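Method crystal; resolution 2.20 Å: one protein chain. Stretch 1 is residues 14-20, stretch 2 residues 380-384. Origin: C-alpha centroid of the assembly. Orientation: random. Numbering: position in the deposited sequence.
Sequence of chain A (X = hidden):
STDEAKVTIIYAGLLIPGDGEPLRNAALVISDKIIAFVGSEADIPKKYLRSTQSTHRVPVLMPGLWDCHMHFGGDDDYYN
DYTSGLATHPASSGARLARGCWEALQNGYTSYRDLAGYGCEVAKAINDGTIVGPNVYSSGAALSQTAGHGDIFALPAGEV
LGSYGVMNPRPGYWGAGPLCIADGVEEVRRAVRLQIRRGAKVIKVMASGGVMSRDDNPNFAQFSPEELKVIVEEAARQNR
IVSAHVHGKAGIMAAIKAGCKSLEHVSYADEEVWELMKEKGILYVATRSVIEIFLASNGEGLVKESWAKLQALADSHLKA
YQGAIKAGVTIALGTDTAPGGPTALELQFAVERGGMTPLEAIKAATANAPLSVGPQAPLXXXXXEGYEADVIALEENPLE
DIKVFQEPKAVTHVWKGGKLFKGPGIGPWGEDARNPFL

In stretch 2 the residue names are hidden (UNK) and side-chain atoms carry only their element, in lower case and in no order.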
# COMPACT_ATOMS: atom_id res chain seq x y z
N LEU A 14 -16.15 -42.74 46.12
CA LEU A 14 -14.89 -42.06 46.40
C LEU A 14 -14.92 -40.66 45.80
O LEU A 14 -15.25 -40.48 44.63
CB LEU A 14 -13.74 -42.86 45.77
CG LEU A 14 -12.33 -42.33 45.99
CD1 LEU A 14 -11.89 -42.55 47.43
CD2 LEU A 14 -11.37 -43.01 45.03
N LEU A 15 -14.56 -39.66 46.61
CA LEU A 15 -14.52 -38.28 46.14
C LEU A 15 -13.10 -37.74 46.24
O LEU A 15 -12.53 -37.69 47.32
CB LEU A 15 -15.49 -37.40 46.93
CG LEU A 15 -15.68 -35.97 46.42
CD1 LEU A 15 -17.11 -35.49 46.59
CD2 LEU A 15 -14.73 -34.98 47.09
N ILE A 16 -12.54 -37.38 45.08
CA ILE A 16 -11.19 -36.85 44.99
C ILE A 16 -11.32 -35.33 44.83
O ILE A 16 -11.73 -34.86 43.78
CB ILE A 16 -10.43 -37.48 43.79
CG1 ILE A 16 -10.38 -39.00 43.96
CG2 ILE A 16 -9.02 -36.92 43.71
CD1 ILE A 16 -10.14 -39.77 42.68
N PRO A 17 -11.03 -34.58 45.91
CA PRO A 17 -11.32 -33.16 45.87
C PRO A 17 -10.40 -32.34 44.96
O PRO A 17 -10.75 -31.22 44.59
CB PRO A 17 -11.18 -32.75 47.34
CG PRO A 17 -10.15 -33.67 47.87
CD PRO A 17 -10.43 -34.98 47.18
N GLY A 18 -9.23 -32.88 44.63
CA GLY A 18 -8.28 -32.16 43.77
C GLY A 18 -7.02 -31.78 44.53
O GLY A 18 -5.90 -32.06 44.07
N ASP A 19 -7.20 -31.15 45.69
CA ASP A 19 -6.09 -30.89 46.60
C ASP A 19 -6.50 -31.32 47.99
O ASP A 19 -7.14 -30.58 48.70
CB ASP A 19 -5.74 -29.39 46.59
CG ASP A 19 -4.51 -29.07 47.43
OD1 ASP A 19 -3.85 -29.97 47.99
OD2 ASP A 19 -4.16 -27.89 47.52
N GLY A 20 -6.14 -32.53 48.39
CA GLY A 20 -6.54 -33.01 49.70
C GLY A 20 -6.82 -34.48 49.62
O GLY A 20 -6.84 -35.04 48.52
N UNK A 380 -11.86 -22.56 40.88
CA UNK A 380 -12.19 -23.80 40.22
C UNK A 380 -11.05 -24.82 40.35
O UNK A 380 -10.06 -24.57 41.01
c UNK A 380 -11.29 -23.14 37.93
c UNK A 380 -12.53 -23.54 38.74
o UNK A 380 -13.10 -24.71 38.17
N UNK A 381 -11.23 -26.00 39.78
CA UNK A 381 -10.21 -27.05 39.86
C UNK A 381 -10.18 -27.82 41.17
O UNK A 381 -9.33 -28.70 41.34
N UNK A 382 -11.14 -27.56 42.06
CA UNK A 382 -11.32 -28.34 43.27
C UNK A 382 -12.79 -28.56 43.60
O UNK A 382 -13.64 -27.71 43.31
c UNK A 382 -9.22 -27.44 44.33
c UNK A 382 -8.68 -26.75 45.55
o UNK A 382 -8.79 -27.24 46.65
c UNK A 382 -10.70 -27.63 44.45
n UNK A 382 -8.05 -25.61 45.34
N UNK A 383 -13.08 -29.73 44.20
CA UNK A 383 -14.42 -30.03 44.68
C UNK A 383 -14.51 -29.44 46.09
O UNK A 383 -14.24 -30.13 47.07
c UNK A 383 -15.42 -31.49 42.19
c UNK A 383 -14.70 -32.25 43.30
c UNK A 383 -15.31 -33.64 43.45
c UNK A 383 -14.72 -31.54 44.66
N UNK A 384 -14.86 -28.17 46.13
CA UNK A 384 -14.90 -27.37 47.35
C UNK A 384 -16.07 -26.43 47.33
O UNK A 384 -16.39 -25.90 46.27
n UNK A 384 -9.17 -24.82 49.14
c UNK A 384 -11.36 -26.35 48.33
n UNK A 384 -11.40 -25.32 49.35
c UNK A 384 -13.67 -26.47 47.46
c UNK A 384 -10.35 -24.60 49.70
c UNK A 384 -12.64 -27.13 48.32
n UNK A 384 -10.47 -23.65 50.62
O HOH W 1 -9.39 -29.88 47.12

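Position 380 carries three side-chain atoms: one carbon bonded to CA, which bears an oxygen and a second carbon. The side chain is out of reach of stretch 1 and touches nothing there. A fork at the first side-chain carbon with one hydroxyl and one methyl defines threonine. Thr 380 is buried, but its identity is read from its atoms and not from this contact.

Position 381 has no side-chain atoms at all, and its backbone turns with phi at 79° and psi at 6°. A CB here would meet nothing of stretch 1. Positive phi favours glycine, the residue with no CB to crowd its own backbone, and Gly 381 it is. The backbone conformation, not the neighbour, is what suits this residue type. Its carbonyl matters more to the facing chain: an ideal CB on Gly 18 would lie 2.9 Å from O of Gly 381, a clash. Gly 18 would be glycine in any case, because at its own backbone angles a CB would be jammed against the carbonyl of the preceding residue.

Position 382 shows three carbons in an unbranched run, the third carrying one oxygen and one nitrogen. The side-chain oxygen of position 382 lies 3.7 Å from CB of Asp 19. This is a carboxamide on a two-carbon spacer, hence glutamine. The chain of Gln 382 leaves with chi1 in m and chi2 in t, long enough to bring OE1 to Asp 19. A water bridges the two residues: it donates to OE1 of Gln 382 at 2.7 Å and accepts from the backbone N of Asp 19 at 2.9 Å. The amide oxygen of this partly exposed residue therefore serves as an acceptor.

Position 383 has four carbons, forked at the second, with no heteroatom. One carbon of the fork at position 383 packs 3.8 Å from CG of Leu 15 and equally 3.8 Å from the carbonyl O of Ile 16. The residue is leucine. The CA-to-CB bond of Leu 383 points toward stretch 1, and its side chain adopts the m, t rotamer, with CD1 making both approaches. A branched aliphatic group suits this buried place, where it meets another leucine.

Position 384 has three carbons, a nitrogen, and then a carbon bearing two more nitrogens. It makes no contact within 4.5 Å of stretch 1, although the end of its side chain comes nearer than its base. The terminal group is the guanidinium of arginine. Arg 384 is exposed and turns back on its own stretch instead, NH1 giving a weak hydrogen bond of 3.5 Å to OE1 of Gln 382.

The contact is small, burying 261 Å² summed over both stretches, and centres on the carbonyl of Pro 17. Leu 383 N donates to Pro 17 O at 2.8 Å with a nearly straight angle of 163°, while CA of Gln 382 approaches the same oxygen at 3.2 Å in a CA-H...O contact. Around this backbone link, Leu 383 packs against Leu 15, and the water joins Gln 382 to Asp 19. The backbone of stretch 2 meets the Pro 17 carbonyl directly, and the side chains add apolar packing and a water-mediated link.

Stretch 2, residues 380-384: TGQLR
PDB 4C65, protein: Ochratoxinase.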